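Local coordinates for uncharacterized protein (Legionella pneumophila subsp. pneumophila, PDB 4WRP), which is of unknown function but is probably an effector of this pathogen, represented here by its helical C-terminal DUF5617 domain, at residues Asn68-His71 / Val72-Asp76. Residues are numbered along the deposited sequence; the frame is centred on the assembly and turned at random.
Sequences NRHH and VKVVD
His70 and His71 each pack their imidazole against the valine one turn further along helix 68-83. The His70 ring lies obliquely to Val74, with NE2 3.6 Å from methyl CG2, and its CE1 meets the Lys73 methylene CE at 4.1 Å. Because the Lys73 chain bends at both chi2 (-77°) and chi3 (-66°), CE comes near the ring while NZ reaches Asp77 in a salt bridge. His71 repeats the oblique arrangement on the buried side, CE1 standing 3.7 Å from Val75 CG2. In all three valines, Val72, Val74 and Val75, CG2 sits beside the backbone N, anti to the carbonyl carbon, which turns this methyl back toward the preceding turn. Val72 CG2 thereby comes up obliquely to the Asn68 amide, 3.6 Å from ND2 and almost as near OD1. Four i to i+4 backbone hydrogen bonds join 68-71 to 72-76, among them Val72 N to Asn68 O at 2.8 Å. Asn68 ND2 hydrogen-bonds Tyr9 OH of helix 6-21, and His71 hydrogen-bonds Tyr48 OH of helix 34-49 through ND1 and His10 ND1 through NE2. Held at both nitrogens within a mainly aromatic junction of these three helices, the buried His71 imidazole has its rotation fixed, and Val75 CG2 adds an aliphatic contact.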
ATOM      1  N   ASN A  68      -8.096   3.759  -4.878  1.00 25.91           N
ATOM      2  CA  ASN A  68      -7.466   4.523  -3.830  1.00 27.53           C
ATOM      3  C   ASN A  68      -8.086   4.271  -2.469  1.00 27.91           C
ATOM      4  O   ASN A  68      -7.382   4.118  -1.491  1.00 25.52           O
ATOM      5  CB  ASN A  68      -7.494   6.014  -4.137  1.00 27.79           C
ATOM      6  CG  ASN A  68      -6.958   6.848  -3.002  1.00 28.64           C
ATOM      7  OD1 ASN A  68      -7.712   7.434  -2.235  1.00 28.92           O
ATOM      8  ND2 ASN A  68      -5.654   6.938  -2.915  1.00 27.23           N
ATOM      9  N   ARG A  69      -9.395   4.224  -2.419  1.00 29.17           N
ATOM     10  CA  ARG A  69     -10.063   4.100  -1.158  1.00 31.81           C
ATOM     11  C   ARG A  69      -9.635   2.846  -0.406  1.00 31.21           C
ATOM     12  O   ARG A  69      -9.268   2.919   0.765  1.00 30.29           O
ATOM     13  CB  ARG A  69     -11.570   4.122  -1.337  1.00 36.43           C
ATOM     14  CG  ARG A  69     -12.262   4.148   0.005  1.00 44.55           C
ATOM     15  CD  ARG A  69     -13.748   4.219  -0.225  1.00 53.34           C
ATOM     16  NE  ARG A  69     -14.503   3.522   0.815  1.00 60.28           N
ATOM     17  CZ  ARG A  69     -15.492   4.060   1.520  1.00 62.12           C
ATOM     18  NH1 ARG A  69     -16.131   3.322   2.423  1.00 64.81           N
ATOM     19  NH2 ARG A  69     -15.866   5.314   1.305  1.00 64.78           N
ATOM     20  N   HIS A  70      -9.657   1.693  -1.064  1.00 29.40           N
ATOM     21  CA  HIS A  70      -9.302   0.495  -0.384  1.00 29.91           C
ATOM     22  C   HIS A  70      -7.782   0.463  -0.134  1.00 26.92           C
ATOM     23  O   HIS A  70      -7.330  -0.051   0.873  1.00 24.72           O
ATOM     24  CB  HIS A  70      -9.665  -0.721  -1.195  1.00 32.53           C
ATOM     25  CG  HIS A  70      -9.327  -1.999  -0.513  1.00 37.39           C
ATOM     26  ND1 HIS A  70     -10.026  -2.460   0.583  1.00 42.51           N
ATOM     27  CD2 HIS A  70      -8.356  -2.907  -0.753  1.00 40.47           C
ATOM     28  CE1 HIS A  70      -9.516  -3.614   0.971  1.00 41.88           C
ATOM     29  NE2 HIS A  70      -8.488  -3.895   0.190  1.00 44.29           N
ATOM     30  N   HIS A  71      -7.007   1.036  -1.048  1.00 25.65           N
ATOM     31  CA  HIS A  71      -5.553   1.014  -0.882  1.00 23.56           C
ATOM     32  C   HIS A  71      -5.128   1.831   0.335  1.00 23.20           C
ATOM     33  O   HIS A  71      -4.330   1.384   1.133  1.00 22.44           O
ATOM     34  CB  HIS A  71      -4.890   1.506  -2.118  1.00 24.22           C
ATOM     35  CG  HIS A  71      -3.426   1.252  -2.144  1.00 24.16           C
ATOM     36  ND1 HIS A  71      -2.523   2.148  -1.630  1.00 26.05           N
ATOM     37  CD2 HIS A  71      -2.694   0.224  -2.634  1.00 25.82           C
ATOM     38  CE1 HIS A  71      -1.299   1.677  -1.770  1.00 25.40           C
ATOM     39  NE2 HIS A  71      -1.375   0.518  -2.395  1.00 25.37           N
ATOM     40  N   VAL A  72      -5.732   3.000   0.489  1.00 24.48           N
ATOM     41  CA  VAL A  72      -5.593   3.825   1.680  1.00 27.15           C
ATOM     42  C   VAL A  72      -5.992   3.045   2.945  1.00 28.72           C
ATOM     43  O   VAL A  72      -5.264   3.085   3.921  1.00 27.80           O
ATOM     44  CB  VAL A  72      -6.367   5.146   1.501  1.00 29.48           C
ATOM     45  CG1 VAL A  72      -6.656   5.882   2.816  1.00 31.66           C
ATOM     46  CG2 VAL A  72      -5.602   6.027   0.516  1.00 31.17           C
ATOM     47  N   LYS A  73      -7.122   2.333   2.926  1.00 31.17           N
ATOM     48  CA  LYS A  73      -7.488   1.462   4.060  1.00 31.58           C
ATOM     49  C   LYS A  73      -6.352   0.469   4.415  1.00 29.39           C
ATOM     50  O   LYS A  73      -6.002   0.327   5.572  1.00 27.71           O
ATOM     51  CB  LYS A  73      -8.758   0.711   3.754  1.00 37.72           C
ATOM     52  CG  LYS A  73      -9.579   0.242   4.948  1.00 48.33           C
ATOM     53  CD  LYS A  73      -9.047  -0.997   5.673  1.00 55.53           C
ATOM     54  CE  LYS A  73      -9.084  -2.277   4.838  1.00 62.51           C
ATOM     55  NZ  LYS A  73      -8.541  -3.465   5.578  1.00 64.63           N
ATOM     56  N   VAL A  74      -5.780  -0.215   3.429  1.00 25.97           N
ATOM     57  CA  VAL A  74      -4.680  -1.144   3.712  1.00 25.69           C
ATOM     58  C   VAL A  74      -3.464  -0.415   4.302  1.00 25.18           C
ATOM     59  O   VAL A  74      -2.889  -0.870   5.299  1.00 23.57           O
ATOM     60  CB  VAL A  74      -4.319  -1.957   2.444  1.00 27.39           C
ATOM     61  CG1 VAL A  74      -3.152  -2.905   2.713  1.00 27.81           C
ATOM     62  CG2 VAL A  74      -5.571  -2.748   2.009  1.00 29.47           C
ATOM     63  N   VAL A  75      -3.070   0.722   3.711  1.00 24.01           N
ATOM     64  CA  VAL A  75      -1.897   1.472   4.190  1.00 23.60           C
ATOM     65  C   VAL A  75      -2.172   1.990   5.607  1.00 25.42           C
ATOM     66  O   VAL A  75      -1.344   1.943   6.473  1.00 23.04           O
ATOM     67  CB  VAL A  75      -1.514   2.557   3.208  1.00 24.02           C
ATOM     68  CG1 VAL A  75      -0.439   3.456   3.762  1.00 25.79           C
ATOM     69  CG2 VAL A  75      -0.996   1.907   1.916  1.00 23.52           C
ATOM     70  N   ASP A  76      -3.394   2.382   5.876  1.00 26.45           N
ATOM     71  CA  ASP A  76      -3.758   2.771   7.242  1.00 27.72           C
ATOM     72  C   ASP A  76      -3.587   1.618   8.257  1.00 27.48           C
ATOM     73  O   ASP A  76      -3.106   1.835   9.379  1.00 25.09           O
ATOM     74  CB  ASP A  76      -5.171   3.300   7.223  1.00 32.15           C
ATOM     75  CG  ASP A  76      -5.510   4.013   8.480  1.00 40.93           C
ATOM     76  OD1 ASP A  76      -5.023   5.162   8.652  1.00 45.79           O
ATOM     77  OD2 ASP A  76      -6.196   3.372   9.312  1.00 45.98           O
TER